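Local atomic coordinates of inactive Zymogen C11 Protease (Parabacteroides distasonis, PDB entry 6MZO), a protein that is a clostripain-like C11 protease, probably a cysteine peptidase of clan CD that hydrolyses peptide bonds once activated, captured here as its inactive zymogen. Residues A[26-31]-A[188-193]; A[35-40]-A[71-76]; A[53-58]-A[85-90]; A[194-199]-A[217-222]. All coordinates share one frame; numbering follows the deposited sequence.

Contact 1. Residues A[26-31]-A[188-193]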
loop_
_atom_site.group_PDB
_atom_site.type_symbol
_atom_site.label_atom_id
_atom_site.label_comp_id
_atom_site.label_asym_id
_atom_site.label_seq_id
_atom_site.Cartn_x
_atom_site.Cartn_y
_atom_site.Cartn_z
ATOM N N SER A 26 -15.275 -6.687 8.710
ATOM C CA SER A 26 -15.968 -5.486 9.183
ATOM C C SER A 26 -15.632 -5.067 10.648
ATOM O O SER A 26 -15.635 -3.863 11.016
ATOM C CB SER A 26 -17.480 -5.723 9.044
ATOM O OG SER A 26 -18.152 -4.501 9.202
ATOM N N GLY A 27 -15.412 -6.086 11.498
ATOM C CA GLY A 27 -14.957 -5.870 12.867
ATOM C C GLY A 27 -13.685 -5.059 12.933
ATOM O O GLY A 27 -13.453 -4.228 13.832
ATOM N N TYR A 28 -12.811 -5.336 11.981
ATOM C CA TYR A 28 -11.556 -4.609 11.917
ATOM C C TYR A 28 -11.736 -3.124 11.539
ATOM O O TYR A 28 -10.958 -2.259 11.934
ATOM C CB TYR A 28 -10.611 -5.263 10.932
ATOM C CG TYR A 28 -10.059 -6.538 11.493
ATOM C CD1 TYR A 28 -9.388 -6.540 12.709
ATOM C CD2 TYR A 28 -10.240 -7.732 10.849
ATOM C CE1 TYR A 28 -8.896 -7.718 13.265
ATOM C CE2 TYR A 28 -9.742 -8.920 11.393
ATOM C CZ TYR A 28 -9.070 -8.896 12.601
ATOM O OH TYR A 28 -8.592 -10.078 13.133
ATOM N N VAL A 29 -12.757 -2.846 10.734
ATOM C CA VAL A 29 -13.024 -1.462 10.387
ATOM C C VAL A 29 -13.428 -0.741 11.653
ATOM O O VAL A 29 -12.936 0.344 11.936
ATOM C CB VAL A 29 -14.162 -1.305 9.331
ATOM C CG1 VAL A 29 -14.468 0.167 9.122
ATOM C CG2 VAL A 29 -13.735 -1.921 7.986
ATOM N N SER A 30 -14.330 -1.344 12.408
ATOM C CA SER A 30 -14.716 -0.725 13.701
ATOM C C SER A 30 -13.548 -0.506 14.661
ATOM O O SER A 30 -13.457 0.565 15.323
ATOM C CB SER A 30 -15.777 -1.583 14.434
ATOM O OG SER A 30 -16.909 -1.807 13.621
ATOM N N GLN A 31 -12.654 -1.488 14.784
ATOM C CA GLN A 31 -11.456 -1.307 15.634
ATOM C C GLN A 31 -10.580 -0.181 15.152
ATOM O O GLN A 31 -10.081 0.612 15.956
ATOM C CB GLN A 31 -10.614 -2.591 15.661
ATOM C CG GLN A 31 -9.397 -2.537 16.536
ATOM C CD GLN A 31 -8.674 -3.897 16.578
ATOM O OE1 GLN A 31 -9.270 -4.947 16.296
ATOM N NE2 GLN A 31 -7.388 -3.874 16.917
ATOM N N ILE A 188 -0.155 -7.231 6.180
ATOM C CA ILE A 188 -0.524 -6.513 7.354
ATOM C C ILE A 188 -1.807 -7.156 7.754
ATOM O O ILE A 188 -2.757 -7.222 6.956
ATOM C CB ILE A 188 -0.813 -5.080 7.100
ATOM C CG1 ILE A 188 0.382 -4.423 6.449
ATOM C CG2 ILE A 188 -1.188 -4.410 8.403
ATOM C CD1 ILE A 188 0.135 -2.919 6.061
ATOM N N LEU A 189 -1.834 -7.664 8.956
ATOM C CA LEU A 189 -3.052 -8.359 9.312
ATOM C C LEU A 189 -3.782 -7.538 10.374
ATOM O O LEU A 189 -3.593 -6.297 10.490
ATOM C CB LEU A 189 -2.750 -9.810 9.761
ATOM C CG LEU A 189 -2.078 -10.748 8.727
ATOM C CD1 LEU A 189 -1.861 -12.151 9.296
ATOM C CD2 LEU A 189 -2.827 -10.826 7.390
ATOM N N ALA A 190 -4.647 -8.227 11.105
ATOM C CA ALA A 190 -5.435 -7.630 12.168
ATOM C C ALA A 190 -5.952 -6.248 11.784
ATOM O O ALA A 190 -6.433 -6.020 10.670
ATOM C CB ALA A 190 -4.613 -7.548 13.441
ATOM N N ASN A 191 -5.820 -5.325 12.706
ATOM C CA ASN A 191 -6.358 -4.012 12.472
ATOM C C ASN A 191 -5.666 -3.374 11.273
ATOM O O ASN A 191 -6.336 -2.832 10.384
ATOM C CB ASN A 191 -6.205 -3.144 13.715
ATOM C CG ASN A 191 -4.969 -3.494 14.505
ATOM O OD1 ASN A 191 -4.363 -4.547 14.290
ATOM N ND2 ASN A 191 -4.593 -2.626 15.436
ATOM N N GLY A 192 -4.346 -3.491 11.196
ATOM C CA GLY A 192 -3.670 -2.661 10.221
ATOM C C GLY A 192 -2.759 -1.606 10.893
ATOM O O GLY A 192 -2.080 -1.947 11.885
ATOM N N PHE A 193 -2.704 -0.390 10.326
ATOM C CA PHE A 193 -1.806 0.636 10.849
ATOM C C PHE A 193 -2.222 1.117 12.250
ATOM O O PHE A 193 -3.394 0.997 12.665
ATOM C CB PHE A 193 -1.716 1.853 9.906
ATOM C CG PHE A 193 -0.721 1.709 8.827
ATOM C CD1 PHE A 193 -0.848 0.713 7.893
ATOM C CD2 PHE A 193 0.376 2.601 8.773
ATOM C CE1 PHE A 193 0.128 0.608 6.827
ATOM C CE2 PHE A 193 1.336 2.488 7.768
ATOM C CZ PHE A 193 1.190 1.515 6.778
#
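Ala190 lays its peptide over one face of the Tyr28 ring. Its carbonyl carbon C stands 3.6 Å from Tyr28 CD1, the carbonyl O is displaced toward the rim of the ring, and Ala190 CB stays 4.3 Å from Tyr28 CE1. The ring reaches this place because Tyr28 CG stands anti to its own carbonyl carbon (chi1 -74°), which swings it off helix 26-43 and against the loop. With a serine in place of Tyr28 the Ala190 peptide would probably lose its aromatic support and a gap open between helix and loop. Asn191 comes next, its N obliquely placed at 3.8 Å from Tyr28 CD1. Its amide is poorly ordered and meets that of Gln31 with the two planes 32° apart; Gln31 NE2 and Asn191 ND2, both donors, approach to 3.4 Å in a packing contact. The carbonyl O of Asn191 is bonded by both Asn32 and Trp114. Gly192 then takes a backbone shape suited to glycine, where a CB would jam against that same O, and Phe193 N bonds to Asp161. The helix start thus meets the loop after strand 178-183 at the carboxyl-terminal edge of the parallel strands, as in the caspase-like fold of clan CD.

Contact 2. Residues A[35-40]-A[71-76]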
loop_
_atom_site.group_PDB
_atom_site.type_symbol
_atom_site.label_atom_id
_atom_site.label_comp_id
_atom_site.label_asym_id
_atom_site.label_seq_id
_atom_site.Cartn_x
_atom_site.Cartn_y
_atom_site.Cartn_z
ATOM N N ALA A 35 -9.340 3.423 16.860
ATOM C CA ALA A 35 -7.967 3.880 16.944
ATOM C C ALA A 35 -7.832 5.315 16.353
ATOM O O ALA A 35 -7.090 6.128 16.901
ATOM C CB ALA A 35 -7.031 2.897 16.192
ATOM N N ILE A 36 -8.521 5.569 15.249
ATOM C CA ILE A 36 -8.473 6.889 14.609
ATOM C C ILE A 36 -9.039 7.908 15.553
ATOM O O ILE A 36 -8.441 9.015 15.705
ATOM C CB ILE A 36 -9.291 6.883 13.280
ATOM C CG1 ILE A 36 -8.518 6.065 12.238
ATOM C CG2 ILE A 36 -9.614 8.339 12.782
ATOM C CD1 ILE A 36 -9.424 5.583 11.063
ATOM N N LYS A 37 -10.183 7.608 16.161
ATOM C CA LYS A 37 -10.751 8.611 17.119
ATOM C C LYS A 37 -9.817 8.861 18.298
ATOM O O LYS A 37 -9.659 10.008 18.741
ATOM C CB LYS A 37 -12.109 8.138 17.617
ATOM C CG LYS A 37 -13.168 8.141 16.533
ATOM C CD LYS A 37 -14.296 7.096 16.787
ATOM C CE LYS A 37 -15.193 7.486 17.832
ATOM N NZ LYS A 37 -16.322 6.412 18.011
ATOM N N GLU A 38 -9.169 7.810 18.819
ATOM C CA GLU A 38 -8.220 8.045 19.907
ATOM C C GLU A 38 -7.020 8.869 19.416
ATOM O O GLU A 38 -6.472 9.707 20.192
ATOM C CB GLU A 38 -7.709 6.717 20.531
ATOM C CG GLU A 38 -8.898 6.053 21.249
ATOM C CD GLU A 38 -8.512 4.866 22.079
ATOM O OE1 GLU A 38 -7.458 4.275 21.825
ATOM O OE2 GLU A 38 -9.257 4.525 22.999
ATOM N N GLY A 39 -6.604 8.624 18.190
ATOM C CA GLY A 39 -5.435 9.333 17.650
ATOM C C GLY A 39 -5.749 10.821 17.461
ATOM O O GLY A 39 -4.889 11.676 17.761
ATOM N N ILE A 40 -6.939 11.130 16.921
ATOM C CA ILE A 40 -7.267 12.567 16.828
ATOM C C ILE A 40 -7.307 13.195 18.171
ATOM O O ILE A 40 -6.878 14.378 18.318
ATOM C CB ILE A 40 -8.668 12.749 16.145
ATOM C CG1 ILE A 40 -8.607 12.152 14.723
ATOM C CG2 ILE A 40 -9.121 14.225 16.194
ATOM C CD1 ILE A 40 -10.127 11.926 14.246
ATOM N N ASP A 71 -13.357 19.005 24.256
ATOM C CA ASP A 71 -12.425 17.922 24.586
ATOM C C ASP A 71 -12.796 16.610 23.933
ATOM O O ASP A 71 -12.277 15.580 24.318
ATOM C CB ASP A 71 -12.291 17.695 26.108
ATOM C CG ASP A 71 -11.965 18.966 26.896
ATOM O OD1 ASP A 71 -11.080 19.730 26.509
ATOM O OD2 ASP A 71 -12.570 19.185 27.961
ATOM N N THR A 72 -13.631 16.618 22.909
ATOM C CA THR A 72 -14.089 15.353 22.411
ATOM C C THR A 72 -14.258 15.249 20.914
ATOM O O THR A 72 -14.132 16.185 20.224
ATOM C CB THR A 72 -15.426 15.040 23.127
ATOM O OG1 THR A 72 -15.813 13.702 22.890
ATOM C CG2 THR A 72 -16.511 15.959 22.643
ATOM N N ILE A 73 -14.529 14.070 20.434
ATOM C CA ILE A 73 -14.706 13.809 19.005
ATOM C C ILE A 73 -16.162 14.101 18.657
ATOM O O ILE A 73 -17.048 13.687 19.400
ATOM C CB ILE A 73 -14.436 12.332 18.635
ATOM C CG1 ILE A 73 -12.987 11.955 18.872
ATOM C CG2 ILE A 73 -14.752 12.061 17.143
ATOM C CD1 ILE A 73 -12.038 12.505 17.804
ATOM N N ARG A 74 -16.376 14.732 17.512
ATOM C CA ARG A 74 -17.722 14.896 16.880
ATOM C C ARG A 74 -17.699 14.178 15.554
ATOM O O ARG A 74 -16.828 14.419 14.704
ATOM C CB ARG A 74 -18.044 16.407 16.720
ATOM C CG ARG A 74 -19.233 16.804 15.789
ATOM C CD ARG A 74 -20.582 16.597 16.419
ATOM N NE ARG A 74 -20.786 17.314 17.675
ATOM C CZ ARG A 74 -21.869 17.139 18.450
ATOM N NH1 ARG A 74 -22.820 16.293 18.073
ATOM N NH2 ARG A 74 -21.958 17.783 19.600
ATOM N N GLN A 75 -18.603 13.235 15.389
ATOM C CA GLN A 75 -18.769 12.619 14.083
ATOM C C GLN A 75 -19.870 13.300 13.306
ATOM O O GLN A 75 -20.970 13.525 13.845
ATOM C CB GLN A 75 -19.038 11.125 14.262
ATOM C CG GLN A 75 -19.283 10.362 12.989
ATOM C CD GLN A 75 -19.052 8.833 13.142
ATOM O OE1 GLN A 75 -18.217 8.359 13.950
ATOM N NE2 GLN A 75 -19.784 8.060 12.338
ATOM N N ILE A 76 -19.600 13.707 12.072
ATOM C CA ILE A 76 -20.614 14.386 11.274
ATOM C C ILE A 76 -20.867 13.530 10.055
ATOM O O ILE A 76 -20.025 13.570 9.121
ATOM C CB ILE A 76 -20.155 15.823 10.828
ATOM C CG1 ILE A 76 -19.940 16.741 12.049
ATOM C CG2 ILE A 76 -21.151 16.504 9.898
ATOM C CD1 ILE A 76 -19.135 17.974 11.732
#
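Ile73, on the outermost strand 72-80, projects its side chain against Lys37 and Ile40 of helix 26-43, the helix of the beta-alpha-beta crossover that joins the neighbouring parallel strands 14-19 and 49-54. The contact therefore carries this helix layer out to the edge of the mixed sheet. Ile73 buries more than either partner. Its CG1 lies anti to the carbonyl carbon (chi1 -65°) and a second bend (chi2 -76°) places CD1 between the two helix residues, which stand almost one turn apart. Lys37 takes part through the base of its chain, its CB lying 4.1 Å from Ile73 CG1. Ile40 crosses Ile73 at about a right angle and offers its CB, CG2 and CD1 to the same methyl, while also resting on Leu50 of strand 49-54 and Leu68 of strand 62-69. Shortening Ile73 to an alanine would remove this methyl and would probably leave a gap beside Ile40, with the helix less firmly seated over the sheet edge. Arg74 carries a salt bridge to Glu69 of the adjacent strand 62-69. In the tightest approaches, Ile73 CD1 sits 3.7 Å from Ile40 CG2 and 3.6 Å from the backbone O of Lys37.

Contact 3. Residues A[53-58]-A[85-90]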
loop_
_atom_site.group_PDB
_atom_site.type_symbol
_atom_site.label_atom_id
_atom_site.label_comp_id
_atom_site.label_asym_id
_atom_site.label_seq_id
_atom_site.Cartn_x
_atom_site.Cartn_y
_atom_site.Cartn_z
ATOM N N TYR A 53 -14.678 7.126 4.838
ATOM C CA TYR A 53 -15.732 6.429 4.089
ATOM C C TYR A 53 -15.728 5.027 4.599
ATOM O O TYR A 53 -14.620 4.378 4.682
ATOM C CB TYR A 53 -15.458 6.437 2.592
ATOM C CG TYR A 53 -16.412 5.581 1.795
ATOM C CD1 TYR A 53 -17.608 6.113 1.303
ATOM C CD2 TYR A 53 -16.087 4.246 1.480
ATOM C CE1 TYR A 53 -18.490 5.325 0.559
ATOM C CE2 TYR A 53 -16.977 3.453 0.774
ATOM C CZ TYR A 53 -18.153 4.009 0.308
ATOM O OH TYR A 53 -18.968 3.203 -0.451
ATOM N N THR A 54 -16.897 4.539 4.975
ATOM C CA THR A 54 -17.002 3.132 5.324
ATOM C C THR A 54 -18.124 2.461 4.578
ATOM O O THR A 54 -19.122 3.111 4.174
ATOM C CB THR A 54 -17.255 2.908 6.827
ATOM O OG1 THR A 54 -18.537 3.464 7.175
ATOM C CG2 THR A 54 -16.168 3.541 7.720
ATOM N N ASP A 55 -18.009 1.129 4.452
ATOM C CA ASP A 55 -19.079 0.292 3.862
ATOM C C ASP A 55 -19.186 -1.005 4.660
ATOM O O ASP A 55 -18.910 -2.092 4.172
ATOM C CB ASP A 55 -18.776 0.031 2.386
ATOM C CG ASP A 55 -19.808 -0.876 1.708
ATOM O OD1 ASP A 55 -21.014 -0.824 2.029
ATOM O OD2 ASP A 55 -19.380 -1.630 0.832
ATOM N N LYS A 56 -19.616 -0.915 5.899
ATOM C CA LYS A 56 -19.594 -2.092 6.736
ATOM C C LYS A 56 -20.769 -2.999 6.424
ATOM O O LYS A 56 -21.841 -2.556 5.979
ATOM C CB LYS A 56 -19.638 -1.704 8.207
ATOM C CG LYS A 56 -18.371 -0.957 8.668
ATOM C CD LYS A 56 -18.227 -0.988 10.172
ATOM C CE LYS A 56 -18.933 0.185 10.833
ATOM N NZ LYS A 56 -18.709 0.216 12.315
ATOM N N GLN A 57 -20.569 -4.272 6.698
ATOM C CA GLN A 57 -21.671 -5.197 6.542
ATOM C C GLN A 57 -22.773 -4.840 7.550
ATOM O O GLN A 57 -22.492 -4.438 8.688
ATOM C CB GLN A 57 -21.190 -6.610 6.706
ATOM C CG GLN A 57 -20.663 -6.954 8.064
ATOM C CD GLN A 57 -20.465 -8.455 8.180
ATOM O OE1 GLN A 57 -20.833 -9.195 7.272
ATOM N NE2 GLN A 57 -19.879 -8.908 9.286
ATOM N N ASN A 58 -24.023 -4.937 7.100
ATOM C CA ASN A 58 -25.188 -4.523 7.881
ATOM C C ASN A 58 -25.162 -3.046 8.203
ATOM O O ASN A 58 -25.638 -2.612 9.250
ATOM C CB ASN A 58 -25.310 -5.343 9.170
ATOM C CG ASN A 58 -25.587 -6.814 8.899
ATOM O OD1 ASN A 58 -24.990 -7.704 9.517
ATOM N ND2 ASN A 58 -26.484 -7.077 7.952
ATOM N N GLN A 85 -24.325 0.925 -3.954
ATOM C CA GLN A 85 -23.066 1.532 -4.205
ATOM C C GLN A 85 -22.035 0.455 -3.929
ATOM O O GLN A 85 -21.981 -0.101 -2.826
ATOM C CB GLN A 85 -22.869 2.758 -3.323
ATOM C CG GLN A 85 -21.533 3.408 -3.610
ATOM C CD GLN A 85 -21.178 4.555 -2.691
ATOM O OE1 GLN A 85 -20.948 4.362 -1.508
ATOM N NE2 GLN A 85 -21.089 5.750 -3.253
ATOM N N ASN A 86 -21.228 0.140 -4.928
ATOM C CA ASN A 86 -20.143 -0.827 -4.742
ATOM C C ASN A 86 -18.857 -0.164 -4.282
ATOM O O ASN A 86 -18.193 0.526 -5.053
ATOM C CB ASN A 86 -19.891 -1.583 -6.033
ATOM C CG ASN A 86 -18.800 -2.615 -5.901
ATOM O OD1 ASN A 86 -18.325 -2.913 -4.807
ATOM N ND2 ASN A 86 -18.416 -3.199 -7.032
ATOM N N SER A 87 -18.487 -0.392 -3.030
ATOM C CA SER A 87 -17.336 0.303 -2.502
ATOM C C SER A 87 -16.024 -0.270 -3.037
ATOM O O SER A 87 -15.006 0.392 -2.954
ATOM C CB SER A 87 -17.342 0.257 -0.977
ATOM O OG SER A 87 -17.150 -1.074 -0.515
ATOM N N ALA A 88 -16.033 -1.463 -3.625
ATOM C CA ALA A 88 -14.767 -2.001 -4.156
ATOM C C ALA A 88 -14.509 -1.565 -5.608
ATOM O O ALA A 88 -13.671 -2.114 -6.313
ATOM C CB ALA A 88 -14.739 -3.524 -4.047
ATOM N N SER A 89 -15.256 -0.577 -6.049
ATOM C CA SER A 89 -15.196 -0.084 -7.404
ATOM C C SER A 89 -14.326 1.155 -7.419
ATOM O O SER A 89 -14.475 2.028 -6.543
ATOM C CB SER A 89 -16.601 0.259 -7.884
ATOM O OG SER A 89 -16.604 1.371 -8.764
ATOM N N THR A 90 -13.456 1.291 -8.408
ATOM C CA THR A 90 -12.681 2.535 -8.464
ATOM C C THR A 90 -13.574 3.760 -8.795
ATOM O O THR A 90 -13.237 4.876 -8.357
ATOM C CB THR A 90 -11.559 2.431 -9.506
ATOM O OG1 THR A 90 -12.144 2.111 -10.763
ATOM C CG2 THR A 90 -10.571 1.319 -9.130
HETATM O O HOH W 1 -19.740 -2.469 -2.042
#
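Tyr53 and Gln85 reach for each other from opposite directions and meet at the hydroxyl edge of the ring, where Tyr53 OH donates a short 2.5 Å hydrogen bond to Gln85 OE1. The ring and the amide are turned 55° apart, and the hydroxyl comes to OE1 from above the carbonyl plane, 47° out of it. Ser87 CB sits near the ring plane too, 3.4 Å from Tyr53 OH. Beside this pair a second bond runs the other way: Ser87 OG donates to Asp55 OD2 over 2.7 Å, on the anti side of the carboxylate and 22° out of its plane. Asp55 CG lies anti to its backbone N, which carries the carboxylate across to the serine. Ser87 belongs to a type I beta turn from Asn86 to Ser89, inside which Asn86 OD1 accepts from the N of Ala88 at 3.0 Å, forming an Asx turn; Ser89 then serves as N-cap of helix 90-103. The turn thus faces the end of strand 49-54 in the central sheet, and the Tyr53 ring also stacks on Tyr18 of the adjacent strand 14-19. Water 1 bridges the two segments, accepting from the N of Ser87 at 2.6 Å and lying 3.0 Å from Asp55 OD2, to which it can donate.

Contact 4. Residues A[194-199]-A[217-222]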
loop_
_atom_site.group_PDB
_atom_site.type_symbol
_atom_site.label_atom_id
_atom_site.label_comp_id
_atom_site.label_asym_id
_atom_site.label_seq_id
_atom_site.Cartn_x
_atom_site.Cartn_y
_atom_site.Cartn_z
ATOM N N PRO A 194 -1.258 1.668 13.006
ATOM C CA PRO A 194 -1.563 2.137 14.374
ATOM C C PRO A 194 -2.116 3.550 14.304
ATOM O O PRO A 194 -1.416 4.549 14.562
ATOM C CB PRO A 194 -0.192 2.076 15.061
ATOM C CG PRO A 194 0.805 2.409 13.928
ATOM C CD PRO A 194 0.199 1.581 12.739
ATOM N N TYR A 195 -3.370 3.634 13.865
ATOM C CA TYR A 195 -3.931 4.968 13.638
ATOM C C TYR A 195 -3.850 5.752 14.905
ATOM O O TYR A 195 -3.763 7.002 14.873
ATOM C CB TYR A 195 -5.413 4.895 13.122
ATOM C CG TYR A 195 -5.415 4.303 11.723
ATOM C CD1 TYR A 195 -4.991 5.087 10.652
ATOM C CD2 TYR A 195 -5.673 2.966 11.507
ATOM C CE1 TYR A 195 -4.913 4.557 9.346
ATOM C CE2 TYR A 195 -5.593 2.403 10.200
ATOM C CZ TYR A 195 -5.184 3.227 9.137
ATOM O OH TYR A 195 -5.058 2.695 7.902
ATOM N N GLN A 196 -3.878 5.081 16.072
ATOM C CA GLN A 196 -3.917 5.888 17.304
ATOM C C GLN A 196 -2.618 6.661 17.578
ATOM O O GLN A 196 -2.624 7.542 18.480
ATOM C CB GLN A 196 -4.240 4.955 18.487
ATOM C CG GLN A 196 -3.078 3.997 18.874
ATOM C CD GLN A 196 -2.884 2.786 17.971
ATOM O OE1 GLN A 196 -3.615 2.509 17.009
ATOM N NE2 GLN A 196 -1.843 1.997 18.319
ATOM N N THR A 197 -1.575 6.432 16.780
ATOM C CA THR A 197 -0.334 7.157 17.000
ATOM C C THR A 197 0.084 7.973 15.779
ATOM O O THR A 197 1.072 8.721 15.873
ATOM C CB THR A 197 0.883 6.230 17.360
ATOM O OG1 THR A 197 1.164 5.282 16.314
ATOM C CG2 THR A 197 0.650 5.502 18.658
ATOM N N ILE A 198 -0.555 7.815 14.626
ATOM C CA ILE A 198 -0.055 8.505 13.401
ATOM C C ILE A 198 -0.920 9.690 12.913
ATOM O O ILE A 198 -0.650 10.263 11.828
ATOM C CB ILE A 198 0.079 7.576 12.195
ATOM C CG1 ILE A 198 -1.233 6.833 11.939
ATOM C CG2 ILE A 198 1.205 6.487 12.580
ATOM C CD1 ILE A 198 -1.244 6.121 10.479
ATOM N N MET A 199 -2.025 9.943 13.632
ATOM C CA MET A 199 -2.953 10.944 13.038
ATOM C C MET A 199 -2.275 12.321 12.912
ATOM O O MET A 199 -2.359 12.957 11.795
ATOM C CB MET A 199 -4.250 11.077 13.880
ATOM C CG MET A 199 -5.053 9.732 13.954
ATOM S SD MET A 199 -5.392 8.991 12.361
ATOM C CE MET A 199 -6.282 10.374 11.547
ATOM N N TYR A 217 6.459 0.652 12.647
ATOM C CA TYR A 217 7.535 -0.212 13.207
ATOM C C TYR A 217 7.535 -0.236 14.722
ATOM O O TYR A 217 7.541 -1.335 15.320
ATOM C CB TYR A 217 8.914 0.215 12.668
ATOM C CG TYR A 217 9.999 -0.642 13.342
ATOM C CD1 TYR A 217 10.044 -1.995 13.054
ATOM C CD2 TYR A 217 10.837 -0.127 14.328
ATOM C CE1 TYR A 217 10.998 -2.845 13.681
ATOM C CE2 TYR A 217 11.780 -0.966 14.974
ATOM C CZ TYR A 217 11.827 -2.309 14.649
ATOM O OH TYR A 217 12.763 -3.094 15.279
ATOM N N THR A 218 7.454 0.953 15.368
ATOM C CA THR A 218 7.430 0.969 16.836
ATOM C C THR A 218 6.242 0.132 17.364
ATOM O O THR A 218 6.389 -0.643 18.326
ATOM C CB THR A 218 7.345 2.420 17.315
ATOM O OG1 THR A 218 8.576 3.049 16.912
ATOM C CG2 THR A 218 7.211 2.482 18.829
ATOM N N TYR A 219 5.073 0.288 16.757
ATOM C CA TYR A 219 3.927 -0.464 17.217
ATOM C C TYR A 219 4.131 -1.977 17.115
ATOM O O TYR A 219 3.781 -2.707 18.061
ATOM C CB TYR A 219 2.679 -0.079 16.443
ATOM C CG TYR A 219 1.423 -0.736 16.933
ATOM C CD1 TYR A 219 0.826 -0.318 18.129
ATOM C CD2 TYR A 219 0.801 -1.735 16.192
ATOM C CE1 TYR A 219 -0.372 -0.893 18.563
ATOM C CE2 TYR A 219 -0.374 -2.310 16.619
ATOM C CZ TYR A 219 -0.963 -1.880 17.801
ATOM O OH TYR A 219 -2.126 -2.496 18.214
ATOM N N TYR A 220 4.723 -2.428 16.003
ATOM C CA TYR A 220 4.806 -3.864 15.735
ATOM C C TYR A 220 6.146 -4.468 16.165
ATOM O O TYR A 220 6.430 -5.666 15.915
ATOM C CB TYR A 220 4.543 -4.097 14.230
ATOM C CG TYR A 220 3.068 -4.092 13.906
ATOM C CD1 TYR A 220 2.230 -5.069 14.414
ATOM C CD2 TYR A 220 2.517 -3.142 13.074
ATOM C CE1 TYR A 220 0.888 -5.075 14.163
ATOM C CE2 TYR A 220 1.151 -3.142 12.793
ATOM C CZ TYR A 220 0.337 -4.115 13.340
ATOM O OH TYR A 220 -1.017 -4.131 13.049
ATOM N N GLN A 221 7.012 -3.657 16.784
ATOM C CA GLN A 221 8.430 -4.034 17.013
ATOM C C GLN A 221 8.574 -5.348 17.780
ATOM O O GLN A 221 9.530 -6.110 17.570
ATOM C CB GLN A 221 9.200 -2.936 17.762
ATOM C CG GLN A 221 10.688 -3.255 17.967
ATOM C CD GLN A 221 11.507 -2.068 18.447
ATOM O OE1 GLN A 221 10.951 -1.048 18.873
ATOM N NE2 GLN A 221 12.840 -2.196 18.384
ATOM N N SER A 222 7.656 -5.630 18.692
ATOM C CA SER A 222 7.815 -6.870 19.466
ATOM C C SER A 222 7.028 -8.025 18.899
ATOM O O SER A 222 7.042 -9.117 19.454
ATOM C CB SER A 222 7.405 -6.625 20.912
ATOM O OG SER A 222 8.394 -5.814 21.496
#
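Pro194 slides its ring past Tyr219 so that CB lies over one face of the aromatic ring, 4.1 Å from the ring centroid, a CH-pi contact. The CB of Pro194 is offset toward the rim, 3.7 Å from Tyr219 CG. Tyr219 presents this face because its CG is anti to the backbone N (chi1 -175°), which throws the ring outward from the end of helix 209-220. Gln196 reaches the same ring by a folded route: its CG lies between its own N and carbonyl carbon (chi1 71°), and the chain bends again at chi2 to bring the amide back toward Pro194. Gln196 NE2 thereby stops 3.3 Å from Tyr219 CE1, approaching obliquely, with amide and ring planes 69° apart. The Tyr219 ring turns an edge to its sequence neighbour, with Tyr219 CD2 3.6 Å above the centre of the Tyr220 ring, while the hydroxyl of Tyr220 bonds to the carbonyl O of Gly192. The O of Pro194 receives the N of Thr197 at 2.9 Å where helix 195-203 begins. Such contacts join two successive helices in the layer linking strands 178-183 and 226-231 of the clan CD alpha/beta fold.

Overall arrangement
Contacts 1 and 2 share helix 26-43, with centres about 17 Å apart. Contact 4, centred about 13 Å from contact 1, follows in series, since residues 188-193 run directly into 194-199. Tyr195, Gln196 and Met199 also pack on residues 35-40, so contacts 1, 2 and 4 form one connected helix-and-loop region against the mixed sheet. Contact 3 lies at the end of strand 49-54, about 15 Å from contact 1 and tied to it by Ser30 and Lys56, but about 26 Å from contact 4. Contacts 2 and 3 alternate along the chain, both nested within the span closed by contact 1, which joins the early helix 26-43 to the loop after strand 178-183 across the parallel strands.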